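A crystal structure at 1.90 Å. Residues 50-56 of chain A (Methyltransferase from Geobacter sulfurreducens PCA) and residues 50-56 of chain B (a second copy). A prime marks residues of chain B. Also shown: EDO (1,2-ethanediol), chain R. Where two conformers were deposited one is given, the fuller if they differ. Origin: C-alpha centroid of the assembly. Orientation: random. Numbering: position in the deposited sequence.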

# COMPACT_ATOMS: atom_id res chain seq x y z
N LEU A 50 7.46 0.96 2.30
CA LEU A 50 7.07 -0.08 1.36
C LEU A 50 6.46 0.52 0.09
O LEU A 50 6.80 0.11 -1.02
CB LEU A 50 6.17 -1.15 2.00
CG LEU A 50 5.92 -2.36 1.07
CD1 LEU A 50 5.90 -3.71 1.83
CD2 LEU A 50 4.64 -2.11 0.22
N LEU A 51 5.59 1.50 0.26
CA LEU A 51 4.95 2.11 -0.92
C LEU A 51 5.99 2.79 -1.82
O LEU A 51 5.93 2.76 -3.06
CB LEU A 51 3.86 3.11 -0.47
CG LEU A 51 2.60 2.52 0.18
CD1 LEU A 51 1.74 3.64 0.77
CD2 LEU A 51 1.80 1.66 -0.79
N ALA A 52 6.97 3.40 -1.17
CA ALA A 52 8.02 4.13 -1.88
C ALA A 52 8.90 3.15 -2.62
O ALA A 52 9.28 3.37 -3.76
CB ALA A 52 8.84 5.01 -0.91
N ARG A 53 9.20 2.03 -1.98
CA ARG A 53 10.00 1.01 -2.67
C ARG A 53 9.29 0.49 -3.93
O ARG A 53 9.89 0.33 -4.97
CB ARG A 53 10.33 -0.19 -1.79
CG ARG A 53 11.38 0.03 -0.73
CD ARG A 53 12.71 0.57 -1.26
NE ARG A 53 13.41 -0.27 -2.24
CZ ARG A 53 14.33 -1.18 -1.95
NH1 ARG A 53 14.68 -1.45 -0.69
NH2 ARG A 53 14.87 -1.85 -2.95
N ILE A 54 8.00 0.21 -3.85
CA ILE A 54 7.31 -0.33 -5.03
C ILE A 54 7.02 0.74 -6.06
O ILE A 54 6.95 0.48 -7.25
CB ILE A 54 6.01 -1.17 -4.73
CG1 ILE A 54 4.93 -0.33 -4.10
CG2 ILE A 54 6.34 -2.41 -3.85
CD1 ILE A 54 3.55 -1.05 -4.01
N LYS A 55 6.89 1.97 -5.61
CA LYS A 55 6.63 3.07 -6.54
C LYS A 55 7.90 3.46 -7.34
O LYS A 55 7.81 3.81 -8.51
CB LYS A 55 6.19 4.31 -5.76
CG LYS A 55 5.80 5.54 -6.62
CD LYS A 55 4.45 5.40 -7.26
CE LYS A 55 4.03 6.68 -8.02
NZ LYS A 55 4.82 6.86 -9.32
N GLN A 56 9.05 3.37 -6.67
CA GLN A 56 10.37 3.76 -7.26
C GLN A 56 10.37 5.23 -7.73
O GLN A 56 10.70 5.53 -8.90
CB GLN A 56 10.81 2.90 -8.44
CG GLN A 56 10.96 1.44 -8.20
CD GLN A 56 11.80 0.80 -9.31
OE1 GLN A 56 11.85 1.30 -10.42
NE2 GLN A 56 12.50 -0.25 -8.98
N LEU B 50 -4.65 -0.95 -6.57
CA LEU B 50 -3.76 0.17 -6.26
C LEU B 50 -2.31 -0.26 -6.30
O LEU B 50 -1.47 0.34 -6.94
CB LEU B 50 -4.06 0.72 -4.86
CG LEU B 50 -3.13 1.84 -4.38
CD1 LEU B 50 -3.14 3.01 -5.36
CD2 LEU B 50 -3.51 2.31 -2.98
N LEU B 51 -2.06 -1.31 -5.55
CA LEU B 51 -0.69 -1.89 -5.44
C LEU B 51 -0.13 -2.28 -6.81
O LEU B 51 1.03 -1.99 -7.13
CB LEU B 51 -0.69 -3.08 -4.45
CG LEU B 51 -0.91 -2.70 -2.96
CD1 LEU B 51 -0.98 -3.95 -2.09
CD2 LEU B 51 0.15 -1.71 -2.43
N ALA B 52 -0.93 -2.96 -7.61
CA ALA B 52 -0.49 -3.34 -8.94
C ALA B 52 -0.25 -2.13 -9.83
O ALA B 52 0.66 -2.12 -10.62
CB ALA B 52 -1.49 -4.31 -9.59
N ARG B 53 -1.07 -1.09 -9.71
CA ARG B 53 -0.87 0.10 -10.55
C ARG B 53 0.43 0.74 -10.20
O ARG B 53 1.19 1.15 -11.06
CB ARG B 53 -1.99 1.15 -10.42
CG ARG B 53 -3.35 0.81 -11.04
CD ARG B 53 -3.32 0.63 -12.56
NE ARG B 53 -2.73 1.68 -13.35
CZ ARG B 53 -3.42 2.66 -13.96
NH1 ARG B 53 -4.73 2.74 -13.85
NH2 ARG B 53 -2.76 3.54 -14.68
N ILE B 54 0.73 0.79 -8.92
CA ILE B 54 1.97 1.38 -8.43
C ILE B 54 3.21 0.56 -8.83
O ILE B 54 4.24 1.07 -9.27
CB ILE B 54 1.96 1.47 -6.87
CG1 ILE B 54 0.88 2.44 -6.35
CG2 ILE B 54 3.30 1.94 -6.38
CD1 ILE B 54 0.71 2.45 -4.85
N LYS B 55 3.07 -0.74 -8.62
CA LYS B 55 4.17 -1.71 -8.87
C LYS B 55 4.51 -1.89 -10.35
O LYS B 55 5.68 -2.18 -10.73
CB LYS B 55 3.79 -3.09 -8.31
CG LYS B 55 4.83 -4.23 -8.37
CD LYS B 55 5.72 -4.28 -7.16
CE LYS B 55 6.72 -5.46 -7.18
NZ LYS B 55 7.71 -5.39 -8.29
N GLN B 56 3.49 -1.72 -11.20
CA GLN B 56 3.62 -1.93 -12.66
C GLN B 56 4.25 -3.33 -12.98
O GLN B 56 5.26 -3.46 -13.66
CB GLN B 56 4.40 -0.79 -13.35
CG GLN B 56 3.74 0.57 -13.20
CD GLN B 56 4.20 1.60 -14.21
OE1 GLN B 56 5.06 1.34 -15.03
NE2 GLN B 56 3.58 2.77 -14.17
C1 EDO R . 9.74 -3.32 -8.10
O1 EDO R . 8.66 -3.04 -7.23
C2 EDO R . 10.68 -2.22 -7.80
O2 EDO R . 10.91 -2.03 -6.42
O HOH W 1 7.75 -1.19 -9.21
O HOH W 2 5.92 2.88 -10.10

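Two copies of the same helix end often meet where their last turns bring apolar side chains together, and the problem such a contact must solve is what to do with the backbone carbonyls that the end of a helix leaves without an amide partner. The two stretches here illustrate one solution. Each is the C-terminal part of a helix, residues 50 to 55, that begins earlier in its chain. The axes come within 9.1 Å of each other, and their N-to-C directions differ by 48°, so the helices run broadly the same way while converging on each other near their ends. The register is reciprocal: the CA atoms of Ile54 and Lys55′ lie 5.1 Å apart, and those of Lys55 and Ile54′ 5.3 Å apart. Within each chain the regular ladder continues to the last turn, with Lys55 N donating to Leu51 O at 2.8 Å and Gln56 N to Ala52 O at 2.9 Å. Gln56 and Gln56′ then adopt positive phi, and both chains leave the helical path.

No direct hydrogen bond joins the two stretches. Ile54 O and Ile54′ O approach to 3.4 Å, but both are acceptors and cannot bond to each other. Water supplies the missing protons. One molecule donates to Ile54 O at 2.7 Å and to Lys55′ O at 2.8 Å; a second donates to Lys55 O and to Ile54′ O, each at 2.6 Å. The two bridges thus repeat the reciprocal pairing of the backbones, each tying residue 54 of one chain to residue 55 of the other.

The side chains supply the apolar part of the contact. Ile54 and Ile54′ point toward the opposing stretch and give up more area to it than any other residues. Their side chains meet at 3.6 Å between Ile54 CG1 and Ile54′ CG2, yet the match is not an exact copy: chi1 is p in Ile54 and m in the conformer given for Ile54′. One turn earlier, Leu51 and Leu51′ leave the backbone sideways, but their ends come nearer. Leu51 CD2 lies 4.1 Å from Leu51′ CD2, while Ile54 CD1 reaches Leu51′ CD2 at 3.8 Å, and the reciprocal pair, Leu51 CD2 and Ile54′ CD1, is looser at 4.3 Å. These four residues form a small hydrophobic cluster. Ala52 and Ala52′, by contrast, point away and take no part.

The lysines show how a charged residue can serve an apolar contact. Lys55 CD packs 3.8 Å from Ile54′ CG2, and Lys55′ CD lies 3.9 Å from Ile54 CG2, so methylene groups extend the hydrophobic surface. Their NZ atoms are hydrogen-bonded elsewhere in the structure. Beside this edge sits an ethanediol, probably from the crystallisation liquor, whose O2 donates to Arg53 O at 3.0 Å and whose O1 is hydrogen-bonded at 2.9 Å to the water bridging Ile54 and Lys55′.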